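Local coordinates for protein haloperoxidase (Corallina officinalis, PDB 1QHB) that catalyses the vanadate-dependent halogenation of organic substrates with bromide and hydrogen peroxide, working as a dodecamer whose subunits also bind calcium, at residues 159-164 against 551-556; 155-160 against 195-200. One frame throughout, in Å; residues are numbered along the deposited sequence.

Contact 1. Residues 159-164 against 551-556. With PO4 (phosphate ion), chain G.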
loop_
_atom_site.group_PDB
_atom_site.type_symbol
_atom_site.label_atom_id
_atom_site.label_comp_id
_atom_site.label_asym_id
_atom_site.label_seq_id
_atom_site.Cartn_x
_atom_site.Cartn_y
_atom_site.Cartn_z
ATOM N N MET A 159 -30.523 -38.275 -30.274
ATOM C CA MET A 159 -31.315 -39.396 -29.771
ATOM C C MET A 159 -31.337 -40.564 -30.761
ATOM O O MET A 159 -31.140 -41.713 -30.362
ATOM C CB MET A 159 -32.743 -39.022 -29.411
ATOM C CG MET A 159 -32.873 -38.205 -28.142
ATOM S SD MET A 159 -32.054 -38.954 -26.729
ATOM C CE MET A 159 -33.067 -40.368 -26.373
ATOM N N ALA A 160 -31.450 -40.294 -32.052
ATOM C CA ALA A 160 -31.443 -41.363 -33.072
ATOM C C ALA A 160 -30.155 -42.157 -32.953
ATOM O O ALA A 160 -30.172 -43.384 -32.910
ATOM C CB ALA A 160 -31.517 -40.803 -34.486
ATOM N N GLU A 161 -29.029 -41.393 -32.846
ATOM C CA GLU A 161 -27.748 -42.075 -32.708
ATOM C C GLU A 161 -27.661 -42.911 -31.459
ATOM O O GLU A 161 -27.077 -44.017 -31.519
ATOM C CB GLU A 161 -26.626 -41.035 -32.755
ATOM C CG GLU A 161 -25.243 -41.610 -32.431
ATOM C CD GLU A 161 -24.182 -40.544 -32.577
ATOM O OE1 GLU A 161 -24.302 -39.565 -31.806
ATOM O OE2 GLU A 161 -23.285 -40.719 -33.431
ATOM N N LEU A 162 -28.212 -42.491 -30.333
ATOM C CA LEU A 162 -28.147 -43.285 -29.097
ATOM C C LEU A 162 -29.033 -44.508 -29.151
ATOM O O LEU A 162 -28.690 -45.529 -28.496
ATOM C CB LEU A 162 -28.605 -42.473 -27.868
ATOM C CG LEU A 162 -27.783 -41.253 -27.485
ATOM C CD1 LEU A 162 -28.346 -40.520 -26.279
ATOM C CD2 LEU A 162 -26.342 -41.648 -27.243
ATOM N N TYR A 163 -30.210 -44.403 -29.778
ATOM C CA TYR A 163 -31.081 -45.603 -29.876
ATOM C C TYR A 163 -30.411 -46.646 -30.769
ATOM O O TYR A 163 -30.401 -47.851 -30.488
ATOM C CB TYR A 163 -32.424 -45.238 -30.506
ATOM C CG TYR A 163 -33.496 -44.775 -29.525
ATOM C CD1 TYR A 163 -34.112 -45.656 -28.663
ATOM C CD2 TYR A 163 -33.955 -43.482 -29.565
ATOM C CE1 TYR A 163 -35.101 -45.267 -27.780
ATOM C CE2 TYR A 163 -34.954 -43.057 -28.710
ATOM C CZ TYR A 163 -35.499 -43.950 -27.823
ATOM O OH TYR A 163 -36.475 -43.491 -26.972
ATOM N N LEU A 164 -29.757 -46.253 -31.831
ATOM C CA LEU A 164 -29.068 -47.185 -32.729
ATOM C C LEU A 164 -27.849 -47.795 -32.063
ATOM O O LEU A 164 -27.568 -48.987 -32.286
ATOM C CB LEU A 164 -28.693 -46.529 -34.055
ATOM C CG LEU A 164 -29.952 -46.202 -34.877
ATOM C CD1 LEU A 164 -29.639 -45.112 -35.866
ATOM C CD2 LEU A 164 -30.447 -47.475 -35.606
ATOM N N HIS A 551 -24.949 -40.322 -22.065
ATOM C CA HIS A 551 -24.600 -38.997 -22.541
ATOM C C HIS A 551 -25.032 -38.818 -24.000
ATOM O O HIS A 551 -25.171 -39.819 -24.729
ATOM C CB HIS A 551 -23.062 -38.781 -22.514
ATOM C CG HIS A 551 -22.674 -38.232 -21.163
ATOM N ND1 HIS A 551 -23.188 -37.060 -20.668
ATOM C CD2 HIS A 551 -21.936 -38.768 -20.184
ATOM C CE1 HIS A 551 -22.698 -36.877 -19.453
ATOM N NE2 HIS A 551 -21.955 -37.898 -19.121
ATOM N N TYR A 552 -25.098 -37.580 -24.444
ATOM C CA TYR A 552 -25.323 -37.301 -25.859
ATOM C C TYR A 552 -24.032 -36.890 -26.522
ATOM O O TYR A 552 -23.106 -36.441 -25.797
ATOM C CB TYR A 552 -26.238 -36.079 -26.005
ATOM C CG TYR A 552 -27.479 -36.079 -25.146
ATOM C CD1 TYR A 552 -27.463 -35.620 -23.833
ATOM C CD2 TYR A 552 -28.673 -36.521 -25.697
ATOM C CE1 TYR A 552 -28.599 -35.593 -23.050
ATOM C CE2 TYR A 552 -29.845 -36.473 -24.914
ATOM C CZ TYR A 552 -29.779 -36.022 -23.615
ATOM O OH TYR A 552 -30.958 -35.980 -22.904
ATOM N N PHE A 553 -23.943 -36.879 -27.841
ATOM C CA PHE A 553 -22.713 -36.374 -28.500
ATOM C C PHE A 553 -22.225 -35.021 -27.998
ATOM O O PHE A 553 -21.026 -34.828 -27.732
ATOM C CB PHE A 553 -22.996 -36.298 -30.011
ATOM C CG PHE A 553 -21.703 -35.962 -30.750
ATOM C CD1 PHE A 553 -20.786 -36.942 -31.048
ATOM C CD2 PHE A 553 -21.418 -34.643 -31.124
ATOM C CE1 PHE A 553 -19.606 -36.649 -31.720
ATOM C CE2 PHE A 553 -20.265 -34.380 -31.772
ATOM C CZ PHE A 553 -19.339 -35.350 -32.085
ATOM N N SER A 554 -23.058 -33.997 -27.904
ATOM C CA SER A 554 -22.722 -32.625 -27.559
ATOM C C SER A 554 -22.163 -32.497 -26.151
ATOM O O SER A 554 -21.252 -31.680 -25.901
ATOM C CB SER A 554 -23.938 -31.685 -27.708
ATOM O OG SER A 554 -25.027 -32.246 -26.935
ATOM N N ASP A 555 -22.562 -33.327 -25.206
ATOM C CA ASP A 555 -22.029 -33.366 -23.886
ATOM C C ASP A 555 -20.524 -33.697 -23.941
ATOM O O ASP A 555 -19.701 -33.160 -23.180
ATOM C CB ASP A 555 -22.623 -34.542 -23.062
ATOM C CG ASP A 555 -24.099 -34.432 -22.733
ATOM O OD1 ASP A 555 -24.737 -33.336 -22.839
ATOM O OD2 ASP A 555 -24.596 -35.507 -22.253
ATOM N N GLN A 556 -20.198 -34.699 -24.756
ATOM C CA GLN A 556 -18.824 -35.184 -24.877
ATOM C C GLN A 556 -17.903 -34.184 -25.563
ATOM O O GLN A 556 -16.842 -33.780 -25.048
ATOM C CB GLN A 556 -18.803 -36.550 -25.609
ATOM C CG GLN A 556 -19.676 -37.604 -24.958
ATOM C CD GLN A 556 -19.737 -37.577 -23.458
ATOM O OE1 GLN A 556 -20.351 -36.732 -22.830
ATOM N NE2 GLN A 556 -19.115 -38.472 -22.728
HETATM P P PO4 G . -20.250 -38.906 -16.450
HETATM O O1 PO4 G . -21.574 -39.547 -16.676
HETATM O O2 PO4 G . -19.277 -39.250 -17.525
HETATM O O3 PO4 G . -19.729 -39.328 -15.138
HETATM O O4 PO4 G . -20.496 -37.416 -16.474
HETATM O O HOH W 1 -25.474 -38.816 -29.420
#

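Contact 2. Residues 155-160 against 195-200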
loop_
_atom_site.group_PDB
_atom_site.type_symbol
_atom_site.label_atom_id
_atom_site.label_comp_id
_atom_site.label_asym_id
_atom_site.label_seq_id
_atom_site.Cartn_x
_atom_site.Cartn_y
_atom_site.Cartn_z
ATOM N N LEU A 155 -30.869 -32.433 -31.303
ATOM C CA LEU A 155 -31.249 -33.407 -30.275
ATOM C C LEU A 155 -31.884 -34.613 -30.943
ATOM O O LEU A 155 -31.675 -35.793 -30.576
ATOM C CB LEU A 155 -32.172 -32.708 -29.279
ATOM C CG LEU A 155 -32.675 -33.422 -28.028
ATOM C CD1 LEU A 155 -33.891 -34.274 -28.366
ATOM C CD2 LEU A 155 -31.634 -34.317 -27.392
ATOM N N ILE A 156 -32.692 -34.340 -31.980
ATOM C CA ILE A 156 -33.306 -35.430 -32.737
ATOM C C ILE A 156 -32.216 -36.379 -33.234
ATOM O O ILE A 156 -32.291 -37.596 -33.004
ATOM C CB ILE A 156 -34.154 -34.896 -33.888
ATOM C CG1 ILE A 156 -35.357 -34.122 -33.336
ATOM C CG2 ILE A 156 -34.606 -36.057 -34.778
ATOM C CD1 ILE A 156 -36.026 -33.291 -34.409
ATOM N N ALA A 157 -31.210 -35.823 -33.918
ATOM C CA ALA A 157 -30.094 -36.642 -34.364
ATOM C C ALA A 157 -29.334 -37.281 -33.215
ATOM O O ALA A 157 -28.784 -38.346 -33.427
ATOM C CB ALA A 157 -29.078 -35.760 -35.121
ATOM N N GLU A 158 -29.097 -36.642 -32.074
ATOM C CA GLU A 158 -28.403 -37.219 -30.955
ATOM C C GLU A 158 -29.198 -38.418 -30.418
ATOM O O GLU A 158 -28.538 -39.416 -30.063
ATOM C CB GLU A 158 -28.278 -36.172 -29.827
ATOM C CG GLU A 158 -27.146 -35.168 -30.185
ATOM C CD GLU A 158 -26.855 -34.191 -29.084
ATOM O OE1 GLU A 158 -27.702 -33.923 -28.182
ATOM O OE2 GLU A 158 -25.734 -33.643 -29.078
ATOM N N MET A 159 -30.523 -38.275 -30.274
ATOM C CA MET A 159 -31.315 -39.396 -29.771
ATOM C C MET A 159 -31.337 -40.564 -30.761
ATOM O O MET A 159 -31.140 -41.713 -30.362
ATOM C CB MET A 159 -32.743 -39.022 -29.411
ATOM C CG MET A 159 -32.873 -38.205 -28.142
ATOM S SD MET A 159 -32.054 -38.954 -26.729
ATOM C CE MET A 159 -33.067 -40.368 -26.373
ATOM N N ALA A 160 -31.450 -40.294 -32.052
ATOM C CA ALA A 160 -31.443 -41.363 -33.072
ATOM C C ALA A 160 -30.155 -42.157 -32.953
ATOM O O ALA A 160 -30.172 -43.384 -32.910
ATOM C CB ALA A 160 -31.517 -40.803 -34.486
ATOM N N LEU A 195 -31.817 -37.526 -41.409
ATOM C CA LEU A 195 -32.100 -36.460 -40.465
ATOM C C LEU A 195 -31.364 -35.207 -40.885
ATOM O O LEU A 195 -30.196 -35.182 -41.261
ATOM C CB LEU A 195 -31.719 -36.855 -39.041
ATOM C CG LEU A 195 -32.317 -38.188 -38.562
ATOM C CD1 LEU A 195 -31.714 -38.561 -37.220
ATOM C CD2 LEU A 195 -33.830 -38.036 -38.453
ATOM N N GLU A 196 -32.058 -34.080 -40.796
ATOM C CA GLU A 196 -31.551 -32.765 -41.163
ATOM C C GLU A 196 -30.227 -32.407 -40.520
ATOM O O GLU A 196 -29.372 -31.815 -41.198
ATOM C CB GLU A 196 -32.650 -31.775 -40.760
ATOM C CG GLU A 196 -32.281 -30.318 -40.964
ATOM C CD GLU A 196 -33.345 -29.390 -40.386
ATOM O OE1 GLU A 196 -34.394 -29.830 -39.858
ATOM O OE2 GLU A 196 -33.091 -28.173 -40.495
ATOM N N TRP A 197 -29.979 -32.719 -39.247
ATOM C CA TRP A 197 -28.683 -32.398 -38.652
ATOM C C TRP A 197 -27.525 -32.862 -39.525
ATOM O O TRP A 197 -26.559 -32.143 -39.875
ATOM C CB TRP A 197 -28.562 -33.038 -37.265
ATOM C CG TRP A 197 -27.349 -32.558 -36.502
ATOM C CD1 TRP A 197 -26.266 -33.324 -36.155
ATOM C CD2 TRP A 197 -27.072 -31.244 -36.027
ATOM N NE1 TRP A 197 -25.338 -32.558 -35.528
ATOM C CE2 TRP A 197 -25.813 -31.271 -35.417
ATOM C CE3 TRP A 197 -27.800 -30.035 -36.028
ATOM C CZ2 TRP A 197 -25.224 -30.159 -34.793
ATOM C CZ3 TRP A 197 -27.241 -28.926 -35.417
ATOM C CH2 TRP A 197 -25.954 -28.999 -34.836
ATOM N N PHE A 198 -27.608 -34.134 -39.972
ATOM C CA PHE A 198 -26.545 -34.700 -40.783
ATOM C C PHE A 198 -26.625 -34.402 -42.279
ATOM O O PHE A 198 -25.564 -34.329 -42.911
ATOM C CB PHE A 198 -26.511 -36.228 -40.612
ATOM C CG PHE A 198 -26.279 -36.748 -39.220
ATOM C CD1 PHE A 198 -25.038 -36.653 -38.613
ATOM C CD2 PHE A 198 -27.275 -37.408 -38.532
ATOM C CE1 PHE A 198 -24.795 -37.137 -37.340
ATOM C CE2 PHE A 198 -27.077 -37.914 -37.256
ATOM C CZ PHE A 198 -25.835 -37.774 -36.654
ATOM N N ASN A 199 -27.826 -34.298 -42.853
ATOM C CA ASN A 199 -27.878 -34.157 -44.308
ATOM C C ASN A 199 -27.973 -32.747 -44.806
ATOM O O ASN A 199 -28.025 -32.549 -46.009
ATOM C CB ASN A 199 -29.002 -35.011 -44.928
ATOM C CG ASN A 199 -30.399 -34.590 -44.551
ATOM O OD1 ASN A 199 -30.663 -33.420 -44.343
ATOM N ND2 ASN A 199 -31.333 -35.503 -44.382
ATOM N N THR A 200 -27.951 -31.748 -43.941
ATOM C CA THR A 200 -27.979 -30.324 -44.285
ATOM C C THR A 200 -26.898 -29.595 -43.500
ATOM O O THR A 200 -26.742 -29.864 -42.317
ATOM C CB THR A 200 -29.336 -29.752 -43.810
ATOM O OG1 THR A 200 -30.339 -30.524 -44.477
ATOM C CG2 THR A 200 -29.572 -28.298 -44.132
#

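Contact 1. Residues 159-164 against 551-556
Met159 brings its sulfur to the edge of the Tyr552 ring, SD lying 3.8 Å from CE2 and, seen from the ring centroid, 75° off the ring normal, a Met-aromatic contact. The Met159 chain, bent at both chi2 and chi3, turns SD to that rim. Leu162 crosses the tyrosine at about a right angle, its CD1 near CD2 of Tyr552, while its other methyl, CD2, packs 3.3 Å from the carbonyl O of His551. No direct hydrogen bond joins the segments; instead a water donates to Glu161 OE1 and accepts from Phe553 N (2.9 Å), and Glu161 OE2 forms a salt bridge with Arg215.

Beyond this packing, the imidazole of His551 is held between two acceptors. Its ND1 gives Asp555 OD2 a bond of 2.6 Å, only 4° out of the ring plane, and Tyr552 N reaches the same oxygen from the opposite face of the carboxylate. NE2 donates to phosphate O4 (3.1 Å); Lys398, Arg406 and Arg545 also bind this ion, which probably stands where vanadate would sit, His551 being a likely vanadate-binding residue as in related haloperoxidases. An alanine at His551 would probably leave the bound anion without this donor and Asp555 OD2 without one of its mates.

Helix 153-167 thus packs on the start of helix 553-574, with Pro407 of helix 407-422 touching both Leu162 and Tyr552, and Asn546 of helix 530-548 touching Leu162 and His551.

Contact 2. Residues 155-160 against 195-200
Ala157 sets its methyl against Trp197 and Phe198, neighbouring side chains of the short helix 196-199. Its CB lies 3.5 Å from Trp197 CB and 3.6 Å from Phe198 CE2, at the rim of the phenyl ring, and both rings are approached obliquely. The 6.2 Å between the CA atoms of Ala157 and Trp197 is evidence of close backbone approach, consistent with the small side chain of Ala157. Beside this pair, Leu195 reaches along the helix: its CD1 methyl is 3.5 Å from Ala160 CB and 3.8 Å from Ala157 CA, while its CD2 methyl meets Ile156 CG2 at 4.2 Å. One leucine therefore touches three residues of helix 153-167, using both branches. The contact is entirely apolar, and no hydrogen bond crosses it.

The next layer sets the aromatic groups. Trp197 has CG anti to its backbone N (chi1 -170°), whereas Phe198 has CG anti to its carbonyl carbon (chi1 -60°), and Trp197 CD1 lies over one face of the phenyl ring, offset toward its rim. Leu195 is the N-cap residue of the short helix, and its carbonyl O accepts from Asn199 N at 3.0 Å. Further out, Arg214 donates from NE to Trp197 O and from NH2 to Glu196 O, so two backbone carbonyls of the helix are held by one guanidinium.

Leu192 of helix 182-192 touches both Ala160 and Phe198, while Val433, Leu434 and Glu437 of helix 432-437 pack on Ile156; the contact is structural packing, away from the vanadate and calcium sites, that joins helix 153-167 to the short helix 196-199, which follows helix 182-192.

Both contacts are made by helix 153-167, and their centres lie 10 Å apart. Along the chain this helix comes first, helix 196-199 follows after 34 intervening residues, and 551-556 comes much later, near the C-terminal end, so contact 1 bridges 386 residues to the start of helix 553-574. Met159 and Ala160 belong to both segments of the shared helix. The contacts also touch directly: Glu158 OE2 probably accepts a hydrogen bond from Ser554 N at 2.9 Å, and Leu155 packs on Tyr552. Helix 153-167 thus physically connects the outlying packing of contact 2 to the segment carrying His551, which probably binds vanadate, as in related haloperoxidases.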